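PDB 6DTU: maltose-binding protein MalE1 from Thermotoga maritima, which binds maltotetraose in this structure and, as a periplasmic maltose-binding protein, probably serves in carbohydrate transport across the membrane. Local coordinates for residues P3-W8 with Y28-E33; Q18-E23 with K289-R294; I75-N80 with G98-G103; K117-E122 with Q222-I227; Y168-T173 with P332-M337. All coordinates share one frame; numbering follows the deposited sequence. Where two conformers were deposited one is given.

Contact 1: residues P3-W8 with Y28-E33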
# COMPACT_ATOMS: atom_id res chain seq x y z
N PRO A 3 -8.67 29.60 -12.65
CA PRO A 3 -9.24 28.34 -12.18
C PRO A 3 -8.32 27.73 -11.12
O PRO A 3 -7.19 28.17 -10.92
CB PRO A 3 -9.24 27.48 -13.45
CG PRO A 3 -8.00 27.91 -14.14
CD PRO A 3 -7.88 29.42 -13.87
N LYS A 4 -8.83 26.69 -10.47
CA LYS A 4 -8.11 26.04 -9.38
C LYS A 4 -8.23 24.53 -9.50
O LYS A 4 -9.31 24.01 -9.83
CB LYS A 4 -8.73 26.47 -8.04
CG LYS A 4 -8.08 25.90 -6.81
CD LYS A 4 -8.79 26.48 -5.59
CE LYS A 4 -8.23 25.99 -4.33
NZ LYS A 4 -8.85 26.76 -3.21
N LEU A 5 -7.13 23.84 -9.22
CA LEU A 5 -7.12 22.39 -9.04
C LEU A 5 -6.74 22.07 -7.60
O LEU A 5 -5.71 22.53 -7.10
CB LEU A 5 -6.11 21.71 -9.96
CG LEU A 5 -6.36 21.83 -11.46
CD1 LEU A 5 -5.23 21.19 -12.22
CD2 LEU A 5 -7.71 21.22 -11.82
N THR A 6 -7.59 21.29 -6.95
CA THR A 6 -7.35 20.81 -5.59
C THR A 6 -7.03 19.32 -5.64
O THR A 6 -7.72 18.55 -6.31
CB THR A 6 -8.56 21.08 -4.72
OG1 THR A 6 -8.79 22.49 -4.68
CG2 THR A 6 -8.29 20.58 -3.29
N ILE A 7 -5.98 18.93 -4.92
CA ILE A 7 -5.51 17.55 -4.85
C ILE A 7 -5.59 17.10 -3.41
O ILE A 7 -5.13 17.82 -2.52
CB ILE A 7 -4.04 17.49 -5.29
CG1 ILE A 7 -3.84 18.10 -6.67
CG2 ILE A 7 -3.51 16.06 -5.22
CD1 ILE A 7 -2.38 18.33 -7.02
N TRP A 8 -6.13 15.90 -3.18
CA TRP A 8 -6.04 15.22 -1.89
C TRP A 8 -4.97 14.14 -1.99
O TRP A 8 -4.99 13.33 -2.92
CB TRP A 8 -7.36 14.54 -1.50
CG TRP A 8 -8.48 15.45 -1.18
CD1 TRP A 8 -8.43 16.82 -1.03
CD2 TRP A 8 -9.84 15.07 -0.95
NE1 TRP A 8 -9.68 17.31 -0.74
CE2 TRP A 8 -10.56 16.25 -0.67
CE3 TRP A 8 -10.52 13.84 -0.93
CZ2 TRP A 8 -11.93 16.25 -0.40
CZ3 TRP A 8 -11.88 13.83 -0.66
CH2 TRP A 8 -12.57 15.03 -0.39
N TYR A 28 1.14 28.80 -15.87
CA TYR A 28 -0.16 28.86 -16.51
C TYR A 28 -1.19 29.71 -15.81
O TYR A 28 -2.23 29.97 -16.40
CB TYR A 28 -0.75 27.46 -16.70
CG TYR A 28 0.08 26.59 -17.60
CD1 TYR A 28 0.15 26.85 -18.96
CD2 TYR A 28 0.76 25.49 -17.09
CE1 TYR A 28 0.89 26.04 -19.78
CE2 TYR A 28 1.50 24.67 -17.91
CZ TYR A 28 1.56 24.97 -19.26
OH TYR A 28 2.29 24.18 -20.12
N GLY A 29 -0.92 30.17 -14.58
CA GLY A 29 -1.89 30.93 -13.83
C GLY A 29 -3.00 30.12 -13.19
O GLY A 29 -3.96 30.70 -12.69
N VAL A 30 -2.86 28.81 -13.18
CA VAL A 30 -3.84 27.90 -12.61
C VAL A 30 -3.43 27.68 -11.16
O VAL A 30 -2.29 27.30 -10.88
CB VAL A 30 -3.82 26.57 -13.39
CG1 VAL A 30 -4.69 25.51 -12.73
CG2 VAL A 30 -4.24 26.79 -14.85
N GLU A 31 -4.33 27.98 -10.23
CA GLU A 31 -4.01 27.76 -8.83
C GLU A 31 -4.01 26.27 -8.56
O GLU A 31 -4.89 25.54 -9.02
CB GLU A 31 -5.04 28.44 -7.94
CG GLU A 31 -4.64 28.49 -6.51
CD GLU A 31 -3.63 29.61 -6.31
OE1 GLU A 31 -3.63 30.56 -7.12
OE2 GLU A 31 -2.82 29.52 -5.35
N VAL A 32 -3.01 25.80 -7.83
CA VAL A 32 -2.96 24.40 -7.43
C VAL A 32 -2.88 24.31 -5.92
O VAL A 32 -2.03 24.95 -5.28
CB VAL A 32 -1.81 23.64 -8.12
CG1 VAL A 32 -1.89 22.15 -7.76
CG2 VAL A 32 -1.86 23.83 -9.65
N GLU A 33 -3.75 23.51 -5.33
CA GLU A 33 -3.87 23.43 -3.89
C GLU A 33 -3.71 21.98 -3.49
O GLU A 33 -4.47 21.12 -3.95
CB GLU A 33 -5.23 23.96 -3.47
CG GLU A 33 -5.55 23.67 -2.04
CD GLU A 33 -6.81 24.35 -1.63
OE1 GLU A 33 -6.87 25.57 -1.81
OE2 GLU A 33 -7.73 23.66 -1.16

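Contact 2: residues Q18-E23 with K289-R294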
# COMPACT_ATOMS: atom_id res chain seq x y z
N GLN A 18 3.14 20.08 -3.79
CA GLN A 18 3.04 21.52 -3.54
C GLN A 18 3.99 22.27 -4.45
O GLN A 18 3.63 23.28 -5.05
CB GLN A 18 3.40 21.82 -2.08
CG GLN A 18 2.26 21.74 -1.06
CD GLN A 18 2.72 22.02 0.39
OE1 GLN A 18 3.89 21.83 0.73
NE2 GLN A 18 1.79 22.48 1.23
N LYS A 19 5.22 21.79 -4.55
CA LYS A 19 6.22 22.47 -5.35
C LYS A 19 5.86 22.42 -6.83
O LYS A 19 5.94 23.44 -7.53
CB LYS A 19 7.58 21.82 -5.09
CG LYS A 19 8.72 22.46 -5.84
CD LYS A 19 9.02 23.86 -5.32
CE LYS A 19 10.21 24.50 -6.04
NZ LYS A 19 9.91 24.93 -7.45
N LEU A 20 5.44 21.25 -7.32
CA LEU A 20 5.00 21.15 -8.71
C LEU A 20 3.80 22.03 -8.97
O LEU A 20 3.69 22.66 -10.03
CB LEU A 20 4.65 19.70 -9.05
CG LEU A 20 5.82 18.74 -8.93
CD1 LEU A 20 5.41 17.27 -9.08
CD2 LEU A 20 6.87 19.12 -9.96
N GLY A 21 2.88 22.12 -8.01
CA GLY A 21 1.72 22.97 -8.20
C GLY A 21 2.07 24.43 -8.31
O GLY A 21 1.48 25.16 -9.11
N GLU A 22 3.05 24.88 -7.51
CA GLU A 22 3.54 26.24 -7.62
C GLU A 22 4.15 26.48 -8.99
O GLU A 22 3.98 27.56 -9.58
CB GLU A 22 4.60 26.49 -6.54
CG GLU A 22 4.05 26.71 -5.15
CD GLU A 22 5.12 26.70 -4.07
OE1 GLU A 22 4.74 26.75 -2.88
OE2 GLU A 22 6.34 26.68 -4.38
N GLU A 23 4.87 25.49 -9.53
CA GLU A 23 5.47 25.65 -10.85
C GLU A 23 4.40 25.74 -11.93
O GLU A 23 4.48 26.59 -12.83
CB GLU A 23 6.46 24.51 -11.11
CG GLU A 23 7.62 24.49 -10.09
CD GLU A 23 8.51 23.28 -10.17
OE1 GLU A 23 8.27 22.41 -11.03
OE2 GLU A 23 9.44 23.18 -9.32
N LYS A 289 8.82 12.63 -17.75
CA LYS A 289 9.95 11.92 -17.15
C LYS A 289 10.52 12.67 -15.95
O LYS A 289 10.63 12.10 -14.85
CB LYS A 289 11.03 11.64 -18.19
CG LYS A 289 12.24 10.94 -17.58
CD LYS A 289 13.30 10.54 -18.62
CE LYS A 289 13.84 11.73 -19.37
NZ LYS A 289 14.68 11.30 -20.53
N GLU A 290 10.90 13.93 -16.14
CA GLU A 290 11.50 14.67 -15.04
C GLU A 290 10.54 14.75 -13.85
O GLU A 290 10.96 14.59 -12.70
CB GLU A 290 11.87 16.07 -15.49
CG GLU A 290 13.22 16.14 -16.14
CD GLU A 290 13.74 17.56 -16.13
OE1 GLU A 290 13.96 18.09 -15.02
OE2 GLU A 290 13.87 18.14 -17.23
N THR A 291 9.26 15.00 -14.11
CA THR A 291 8.34 15.17 -13.00
C THR A 291 8.16 13.87 -12.25
O THR A 291 8.10 13.88 -11.01
CB THR A 291 6.99 15.65 -13.49
OG1 THR A 291 7.21 16.71 -14.42
CG2 THR A 291 6.21 16.16 -12.30
N MET A 292 8.09 12.75 -12.97
CA MET A 292 7.94 11.45 -12.31
C MET A 292 9.18 11.11 -11.50
O MET A 292 9.07 10.50 -10.42
CB MET A 292 7.63 10.39 -13.37
CG MET A 292 6.19 10.41 -13.81
SD MET A 292 5.18 9.66 -12.53
CE MET A 292 3.49 9.94 -13.12
N TYR A 293 10.35 11.52 -11.97
CA TYR A 293 11.57 11.29 -11.20
C TYR A 293 11.61 12.17 -9.96
O TYR A 293 11.99 11.70 -8.88
CB TYR A 293 12.78 11.45 -12.13
CG TYR A 293 14.13 11.17 -11.52
CD1 TYR A 293 14.34 10.02 -10.79
CD2 TYR A 293 15.22 11.98 -11.81
CE1 TYR A 293 15.60 9.73 -10.25
CE2 TYR A 293 16.47 11.70 -11.29
CZ TYR A 293 16.66 10.58 -10.52
OH TYR A 293 17.90 10.29 -10.02
N ARG A 294 11.18 13.43 -10.09
CA ARG A 294 11.08 14.31 -8.93
C ARG A 294 10.10 13.77 -7.90
O ARG A 294 10.35 13.89 -6.70
CB ARG A 294 10.72 15.73 -9.36
CG ARG A 294 11.84 16.38 -10.10
CD ARG A 294 11.41 17.71 -10.67
NE ARG A 294 11.05 18.61 -9.60
CZ ARG A 294 10.40 19.75 -9.77
NH1 ARG A 294 10.03 20.14 -10.98
NH2 ARG A 294 10.10 20.49 -8.71

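Contact 3: residues I75-N80 with G98-G103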
# COMPACT_ATOMS: atom_id res chain seq x y z
N ILE A 75 -14.86 8.62 -10.69
CA ILE A 75 -13.57 8.99 -11.27
C ILE A 75 -13.70 8.91 -12.78
O ILE A 75 -14.47 8.11 -13.32
CB ILE A 75 -12.35 8.17 -10.74
CG1 ILE A 75 -12.62 6.67 -10.84
CG2 ILE A 75 -11.98 8.62 -9.33
CD1 ILE A 75 -11.43 5.80 -10.50
N GLU A 76 -12.97 9.81 -13.47
CA GLU A 76 -13.14 10.09 -14.88
C GLU A 76 -12.20 9.24 -15.73
O GLU A 76 -11.01 9.11 -15.41
CB GLU A 76 -12.83 11.56 -15.12
CG GLU A 76 -13.00 12.05 -16.54
CD GLU A 76 -14.46 12.14 -16.99
OE1 GLU A 76 -15.36 11.99 -16.14
OE2 GLU A 76 -14.70 12.40 -18.20
N PRO A 77 -12.66 8.65 -16.83
CA PRO A 77 -11.72 7.95 -17.72
C PRO A 77 -10.68 8.91 -18.27
O PRO A 77 -10.98 10.09 -18.54
CB PRO A 77 -12.62 7.41 -18.84
CG PRO A 77 -14.01 7.40 -18.25
CD PRO A 77 -14.04 8.60 -17.33
N ILE A 78 -9.47 8.41 -18.44
CA ILE A 78 -8.36 9.22 -18.95
C ILE A 78 -8.15 8.85 -20.41
O ILE A 78 -7.76 7.70 -20.71
CB ILE A 78 -7.08 9.01 -18.13
CG1 ILE A 78 -7.31 9.55 -16.72
CG2 ILE A 78 -5.90 9.73 -18.79
CD1 ILE A 78 -6.08 9.47 -15.85
N PRO A 79 -8.39 9.75 -21.36
CA PRO A 79 -8.18 9.42 -22.76
C PRO A 79 -6.71 9.27 -23.05
O PRO A 79 -5.84 9.71 -22.29
CB PRO A 79 -8.78 10.62 -23.50
CG PRO A 79 -9.73 11.24 -22.50
CD PRO A 79 -9.09 11.03 -21.18
N ASN A 80 -6.42 8.63 -24.18
CA ASN A 80 -5.05 8.39 -24.56
C ASN A 80 -4.29 9.72 -24.61
O ASN A 80 -4.84 10.77 -24.94
CB ASN A 80 -5.03 7.69 -25.92
CG ASN A 80 -5.58 6.26 -25.85
OD1 ASN A 80 -5.94 5.73 -24.78
ND2 ASN A 80 -5.69 5.64 -27.02
N GLY A 98 -13.06 -2.11 -16.75
CA GLY A 98 -14.09 -2.11 -17.78
C GLY A 98 -13.64 -1.54 -19.11
O GLY A 98 -14.44 -0.93 -19.83
N GLY A 99 -12.37 -1.73 -19.47
CA GLY A 99 -11.83 -1.28 -20.73
C GLY A 99 -11.28 0.13 -20.78
O GLY A 99 -10.78 0.54 -21.83
N LYS A 100 -11.36 0.89 -19.69
CA LYS A 100 -10.91 2.27 -19.70
C LYS A 100 -9.86 2.50 -18.63
O LYS A 100 -9.84 1.83 -17.60
CB LYS A 100 -12.08 3.22 -19.44
CG LYS A 100 -13.21 3.11 -20.48
CD LYS A 100 -14.35 4.05 -20.15
CE LYS A 100 -15.49 3.89 -21.14
NZ LYS A 100 -16.50 4.97 -21.01
N LEU A 101 -8.98 3.47 -18.88
CA LEU A 101 -7.97 3.86 -17.91
C LEU A 101 -8.55 4.92 -16.99
O LEU A 101 -9.21 5.86 -17.44
CB LEU A 101 -6.79 4.46 -18.67
CG LEU A 101 -5.60 4.91 -17.82
CD1 LEU A 101 -4.96 3.69 -17.18
CD2 LEU A 101 -4.61 5.69 -18.67
N TYR A 102 -8.27 4.78 -15.68
CA TYR A 102 -8.82 5.66 -14.67
C TYR A 102 -7.76 6.34 -13.80
O TYR A 102 -8.11 7.02 -12.84
CB TYR A 102 -9.81 4.89 -13.79
CG TYR A 102 -11.13 4.63 -14.44
CD1 TYR A 102 -12.09 5.62 -14.53
CD2 TYR A 102 -11.42 3.39 -14.99
CE1 TYR A 102 -13.32 5.39 -15.12
CE2 TYR A 102 -12.64 3.14 -15.59
CZ TYR A 102 -13.58 4.16 -15.67
OH TYR A 102 -14.81 3.91 -16.26
N GLY A 103 -6.49 6.20 -14.13
CA GLY A 103 -5.51 6.94 -13.36
C GLY A 103 -4.16 6.95 -14.05
O GLY A 103 -3.88 6.13 -14.91
O HOH W 1 -9.60 9.20 -13.08
O HOH W 2 -9.50 5.49 -21.06

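Contact 4: residues K117-E122 with Q222-I227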
# COMPACT_ATOMS: atom_id res chain seq x y z
N LYS A 117 20.23 -1.45 11.03
CA LYS A 117 21.51 -2.17 11.02
C LYS A 117 22.28 -2.00 12.32
O LYS A 117 23.20 -2.79 12.58
CB LYS A 117 22.36 -1.73 9.83
CG LYS A 117 21.80 -2.17 8.47
CD LYS A 117 22.63 -1.61 7.32
CE LYS A 117 22.05 -2.03 5.97
NZ LYS A 117 22.78 -1.37 4.83
N ASP A 118 21.95 -1.00 13.13
CA ASP A 118 22.60 -0.88 14.43
C ASP A 118 22.27 -2.07 15.31
O ASP A 118 23.10 -2.51 16.11
CB ASP A 118 22.15 0.39 15.13
CG ASP A 118 22.79 1.63 14.57
OD1 ASP A 118 23.82 1.50 13.88
OD2 ASP A 118 22.25 2.73 14.80
N TYR A 119 21.05 -2.61 15.18
CA TYR A 119 20.62 -3.73 15.99
C TYR A 119 20.70 -5.05 15.25
O TYR A 119 20.92 -6.09 15.88
CB TYR A 119 19.17 -3.52 16.43
CG TYR A 119 18.95 -2.28 17.25
CD1 TYR A 119 19.42 -2.20 18.56
CD2 TYR A 119 18.28 -1.19 16.73
CE1 TYR A 119 19.22 -1.06 19.32
CE2 TYR A 119 18.08 -0.05 17.47
CZ TYR A 119 18.55 0.02 18.77
OH TYR A 119 18.34 1.16 19.50
N VAL A 120 20.52 -5.03 13.93
CA VAL A 120 20.49 -6.21 13.07
C VAL A 120 21.41 -5.94 11.88
O VAL A 120 20.94 -5.52 10.81
CB VAL A 120 19.06 -6.50 12.62
CG1 VAL A 120 19.02 -7.68 11.65
CG2 VAL A 120 18.18 -6.77 13.80
N PRO A 121 22.71 -6.17 12.02
CA PRO A 121 23.62 -5.89 10.90
C PRO A 121 23.27 -6.65 9.63
O PRO A 121 23.42 -6.11 8.53
CB PRO A 121 24.99 -6.27 11.47
CG PRO A 121 24.82 -6.07 12.95
CD PRO A 121 23.43 -6.53 13.25
N GLU A 122 22.79 -7.89 9.77
CA GLU A 122 22.42 -8.73 8.65
C GLU A 122 21.02 -9.29 8.88
O GLU A 122 20.73 -9.79 9.98
CB GLU A 122 23.43 -9.85 8.43
CG GLU A 122 24.83 -9.30 8.20
CD GLU A 122 25.82 -10.35 7.80
OE1 GLU A 122 25.44 -11.54 7.76
OE2 GLU A 122 26.98 -9.98 7.53
N GLN A 222 13.96 2.94 17.89
CA GLN A 222 13.51 2.08 18.97
C GLN A 222 12.97 0.74 18.48
O GLN A 222 12.27 0.06 19.23
CB GLN A 222 12.47 2.79 19.84
CG GLN A 222 12.95 4.10 20.45
CD GLN A 222 11.84 4.83 21.16
OE1 GLN A 222 10.82 5.17 20.56
NE2 GLN A 222 12.02 5.07 22.45
N ALA A 223 13.21 0.38 17.22
CA ALA A 223 12.74 -0.90 16.69
C ALA A 223 13.78 -1.48 15.74
O ALA A 223 14.27 -0.81 14.83
CB ALA A 223 11.35 -0.81 16.04
N ALA A 224 14.09 -2.76 15.94
CA ALA A 224 15.14 -3.39 15.15
C ALA A 224 14.63 -3.81 13.77
O ALA A 224 15.36 -3.68 12.78
CB ALA A 224 15.71 -4.57 15.91
N MET A 225 13.41 -4.35 13.69
CA MET A 225 12.88 -4.90 12.45
C MET A 225 11.39 -4.60 12.37
O MET A 225 10.66 -4.79 13.35
CB MET A 225 13.02 -6.42 12.43
CG MET A 225 14.47 -6.88 12.40
SD MET A 225 14.67 -8.67 12.51
CE MET A 225 14.05 -9.04 14.16
N ILE A 226 10.94 -4.22 11.17
CA ILE A 226 9.52 -4.04 10.90
C ILE A 226 9.16 -4.62 9.54
O ILE A 226 10.03 -4.94 8.72
CB ILE A 226 9.09 -2.56 10.97
CG1 ILE A 226 9.79 -1.75 9.87
CG2 ILE A 226 9.35 -2.00 12.37
CD1 ILE A 226 9.33 -0.30 9.85
N ILE A 227 7.86 -4.79 9.32
CA ILE A 227 7.34 -5.09 7.99
C ILE A 227 6.52 -3.89 7.54
O ILE A 227 5.44 -3.63 8.06
CB ILE A 227 6.54 -6.39 7.95
CG1 ILE A 227 7.47 -7.57 8.24
CG2 ILE A 227 5.94 -6.56 6.56
CD1 ILE A 227 6.76 -8.92 8.28

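Contact 5: residues Y168-T173 with P332-M337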
# COMPACT_ATOMS: atom_id res chain seq x y z
N TYR A 168 -6.10 -16.74 -0.31
CA TYR A 168 -6.30 -15.81 -1.42
C TYR A 168 -7.56 -14.99 -1.14
O TYR A 168 -8.40 -15.40 -0.35
CB TYR A 168 -6.36 -16.52 -2.78
CG TYR A 168 -7.42 -17.61 -2.88
CD1 TYR A 168 -8.74 -17.30 -3.19
CD2 TYR A 168 -7.10 -18.94 -2.67
CE1 TYR A 168 -9.72 -18.29 -3.28
CE2 TYR A 168 -8.07 -19.93 -2.76
CZ TYR A 168 -9.37 -19.60 -3.06
OH TYR A 168 -10.31 -20.59 -3.14
N VAL A 169 -7.66 -13.83 -1.79
CA VAL A 169 -8.85 -13.00 -1.64
C VAL A 169 -9.96 -13.59 -2.50
O VAL A 169 -10.87 -14.25 -1.99
CB VAL A 169 -8.59 -11.52 -1.98
CG1 VAL A 169 -9.85 -10.67 -1.68
CG2 VAL A 169 -7.40 -11.00 -1.20
N PHE A 170 -9.88 -13.37 -3.81
CA PHE A 170 -10.80 -13.93 -4.78
C PHE A 170 -10.01 -14.87 -5.67
O PHE A 170 -8.89 -14.55 -6.09
CB PHE A 170 -11.40 -12.79 -5.64
CG PHE A 170 -12.11 -11.71 -4.84
CD1 PHE A 170 -13.09 -12.04 -3.93
CD2 PHE A 170 -11.79 -10.37 -5.01
CE1 PHE A 170 -13.75 -11.05 -3.20
CE2 PHE A 170 -12.43 -9.37 -4.28
CZ PHE A 170 -13.42 -9.70 -3.38
N LYS A 171 -10.59 -16.03 -5.96
CA LYS A 171 -9.86 -17.04 -6.72
C LYS A 171 -9.49 -16.51 -8.10
O LYS A 171 -10.33 -15.98 -8.82
CB LYS A 171 -10.71 -18.31 -6.86
CG LYS A 171 -9.99 -19.49 -7.52
CD LYS A 171 -8.89 -20.03 -6.63
CE LYS A 171 -8.16 -21.19 -7.29
NZ LYS A 171 -7.40 -21.99 -6.30
N GLN A 172 -8.21 -16.61 -8.43
CA GLN A 172 -7.75 -16.24 -9.75
C GLN A 172 -8.08 -17.40 -10.69
O GLN A 172 -7.64 -18.53 -10.46
CB GLN A 172 -6.24 -15.99 -9.73
CG GLN A 172 -5.66 -15.52 -11.06
CD GLN A 172 -6.29 -14.21 -11.53
OE1 GLN A 172 -5.99 -13.15 -11.00
NE2 GLN A 172 -7.17 -14.30 -12.53
N THR A 173 -8.91 -17.13 -11.69
CA THR A 173 -9.27 -18.11 -12.71
C THR A 173 -8.86 -17.58 -14.08
O THR A 173 -8.47 -16.43 -14.23
CB THR A 173 -10.78 -18.41 -12.70
OG1 THR A 173 -11.47 -17.39 -13.42
CG2 THR A 173 -11.31 -18.44 -11.27
N PRO A 332 -6.60 -6.88 -5.78
CA PRO A 332 -7.69 -6.71 -6.74
C PRO A 332 -8.14 -5.27 -6.82
O PRO A 332 -8.06 -4.52 -5.84
CB PRO A 332 -8.81 -7.57 -6.15
CG PRO A 332 -8.12 -8.57 -5.32
CD PRO A 332 -6.91 -7.88 -4.75
N ASN A 333 -8.65 -4.88 -7.98
CA ASN A 333 -9.25 -3.56 -8.10
C ASN A 333 -10.76 -3.64 -8.33
O ASN A 333 -11.39 -2.61 -8.57
CB ASN A 333 -8.55 -2.66 -9.13
CG ASN A 333 -8.90 -2.99 -10.57
OD1 ASN A 333 -9.64 -3.92 -10.87
ND2 ASN A 333 -8.37 -2.18 -11.49
N VAL A 334 -11.34 -4.83 -8.23
CA VAL A 334 -12.77 -5.01 -8.48
C VAL A 334 -13.57 -4.28 -7.41
O VAL A 334 -13.06 -4.06 -6.31
CB VAL A 334 -13.10 -6.51 -8.59
CG1 VAL A 334 -12.36 -7.10 -9.76
CG2 VAL A 334 -12.77 -7.24 -7.28
N PRO A 335 -14.82 -3.87 -7.68
CA PRO A 335 -15.58 -3.15 -6.64
C PRO A 335 -15.73 -3.93 -5.37
O PRO A 335 -15.87 -3.33 -4.29
CB PRO A 335 -16.95 -2.89 -7.30
CG PRO A 335 -16.70 -3.01 -8.75
CD PRO A 335 -15.56 -3.97 -8.95
N GLN A 336 -15.74 -5.26 -5.46
CA GLN A 336 -15.94 -6.15 -4.33
C GLN A 336 -14.79 -6.13 -3.32
O GLN A 336 -14.93 -6.70 -2.24
CB GLN A 336 -16.21 -7.58 -4.80
CG GLN A 336 -17.54 -7.76 -5.55
CD GLN A 336 -17.45 -7.42 -7.02
OE1 GLN A 336 -16.37 -7.14 -7.56
NE2 GLN A 336 -18.60 -7.44 -7.70
N MET A 337 -13.65 -5.52 -3.65
CA MET A 337 -12.58 -5.44 -2.66
C MET A 337 -12.98 -4.56 -1.48
O MET A 337 -12.42 -4.70 -0.40
CB MET A 337 -11.30 -4.93 -3.32
CG MET A 337 -10.03 -5.13 -2.50
SD MET A 337 -9.74 -6.90 -2.22
CE MET A 337 -8.49 -6.82 -0.94

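Contact 1: residues P3-W8 with Y28-E33
Four backbone hydrogen bonds zip Pro3-Ile7 to Glu31-Glu33 in parallel register: Glu31 N gives to Pro3 O, Leu5 N to Glu31 O, Glu33 N to Leu5 O and Ile7 N to Glu33 O at 2.8 Å. Lys4 rises from the sheet face that also carries Glu31 and Glu33. Its CB sits 4.1 Å from Glu31 O, and CG, anti to the backbone N, 4.1 Å from Glu31 CB. The rest of the chain is extended, so CE reaches Glu33 CB at 3.7 Å and NZ forms a salt bridge with Glu33 OE1, the hydrogen bond within it being weak and the oxygen's position less certain. The strands are the two arms of a beta-alpha-beta unit whose helix, 14-28, is followed by Gly29, where a positive phi suits glycine. Glu31 lies alongside Lys4 but bends its carboxylate to Lys25. The sheet face carrying Leu5 and Val32 is apolar; Leu5 packs on Ala278 and Phe281 of helix 275-286. Ile7 CD1 crosses obliquely onto Val32 CG1, 3.9 Å away.

Contact 2: residues Q18-E23 with K289-R294
The helical segments 18-23 and 289-294 run roughly antiparallel, at 150°, with axes 11.8 Å apart, a separation that long side chains bridge. Glu23 and Arg294 meet tip to tip. The arginine grips the carboxylate end-on with two nitrogens: NH1 donates to Glu23 OE1 at 2.9 Å and NH2 to Glu23 OE2 at 2.8 Å. Both oxygens use their syn lone pairs, although the two planes are turned 34° apart. Lys19, one helical turn before Glu23, curls its bent chain round so that NZ reaches the anti lone pair of Glu23 OE2 at 2.6 Å. OE2 thus holds two cationic donors, which probably keeps the carboxylate ionised and offsets the repulsion between Lys19 and Arg294. Leu20 supplies the apolar half: CD2 lies over one face of the guanidinium, 3.5 Å from NH1, and CD1 presses on Thr291 CG2 at 3.5 Å, tighter than usual for carbons. Threonine suits the spot because its methyl meets leucine while OG1 bonds to Phe285 O. Beside this pair of helices, helix 275-286 touches Leu20 through Phe285 and Ile286, while Met292, pointing away from helix 14-28, packs on Ile104 and Tyr106 of strand 100-109.

Contact 3: residues I75-N80 with G98-G103
The touching parts of 75-80 and 98-103 cross almost at right angles, 103° apart, and are joined by one direct backbone hydrogen bond, Ile78 N to Leu101 O (2.8 Å), with the donor above the carbonyl plane. Segment 98-103 turns the corner of a beta hairpin between strands 96-97 and 100-109; Gly98 and Gly99 have the positive phi values of a type I' turn, which suit glycine. Tyr102 makes the largest single contribution. Its CB lies 3.8 Å from Ile75 CD1, its ring edge faces Ile75 O, with CE1 3.5 Å from that oxygen, and the same CE1 meets Pro77 CG at 3.8 Å. An alanine here would keep only CB against Ile75 and would probably loosen the packing on Pro77. The rigid proline ring also lies alongside the aliphatic chain of Lys100, whose CD sits beside Pro77 CG. Ile78, buried, places CD1 3.6 Å from Gly103 CA. A water accepts from Leu101 N at 3.0 Å and donates to Ile78 O at 2.8 Å.

Contact 4: residues K117-E122 with Q222-I227
Tyr119 and Val120 both direct their CB atoms at the other segment, and Ala224 directs its own back between them: Ala224 CB is 3.7 Å from Tyr119 CB and 3.9 Å from Val120 CG2. Val120 stands at about a right angle to Met225, setting that same CG2 against Met225 CG at 4.0 Å and against Met225 SD at 4.2 Å, so one methyl fills the angle between alanine and methionine. The tyrosine ring runs obliquely past the alanine backbone, with CD2 4.1 Å from Ala224 CA. Strand 223-228 lies in a four-stranded mixed sheet, antiparallel to strand 112-116; the loop 117-122 carries the chain from the latter toward helix 127-140. Ala224 marks a corner in its strand, where a small side chain can nestle against the loop. Flexible Met225 and branched Val120 both reach Ile133 of that helix, which covers them. Tyrosine fits the margin because its flat ring packs edge-to-face with Phe141 while OH bonds to Gly221 O.

Contact 5: residues Y168-T173 with P332-M337
Asn333 ND2 is held by two hydrogen bonds, donated to Ala94 O and Ser96 O, tying the 332-337 loop to the chain around strand 96-97. A backbone bond from Met337 N to Val334 O (3.1 Å) closes the turn that follows. Against this loop lies the Phe170 ring. Val169 CG1 sits over the centre of one ring face, 3.8 Å above it, and also touches Met337 SD at 3.8 Å. Gln336 O lies at the ring edge, 3.5 Å from Phe170 CZ. Val334 CG2 meets Phe170 CE2 tip to tip, 3.7 Å apart. Pro332 CG crosses obliquely near CD2, and Met337 SD makes an oblique Met-aromatic contact, 5.2 Å from the Phe170 centroid. An alanine at Phe170 would remove the ring and probably weaken the packing with Val334 and Met337. The side chain of Met337 lies about 7 Å from a bound glucose unit. Strand 168-173 is the middle of a three-stranded antiparallel sheet, with Leu177 and Ile182 of its flanking strands also touching Phe170.

Overall arrangement
Contacts 1 and 2 share the beta-alpha-beta unit: the helix contributing 18-23 joins the two strands of contact 1, and Val32 CB packs 3.6 Å from Gly21 CA. Contact 1 rests on backbone ladder bonds, contact 2 on a salt-bridge network at the partly exposed side of packed helices. Contact 3 reaches the same large sheet as contact 1 but, at its loop-and-hairpin margin, relies on one direct backbone bond and waters. Contacts 4 and 5 are buried and almost wholly apolar; they lie on opposite sides of the chain's centre, their centres about 34 Å apart, and belong to different small sheets. Of the five, contact 5 comes nearest the bound sugar.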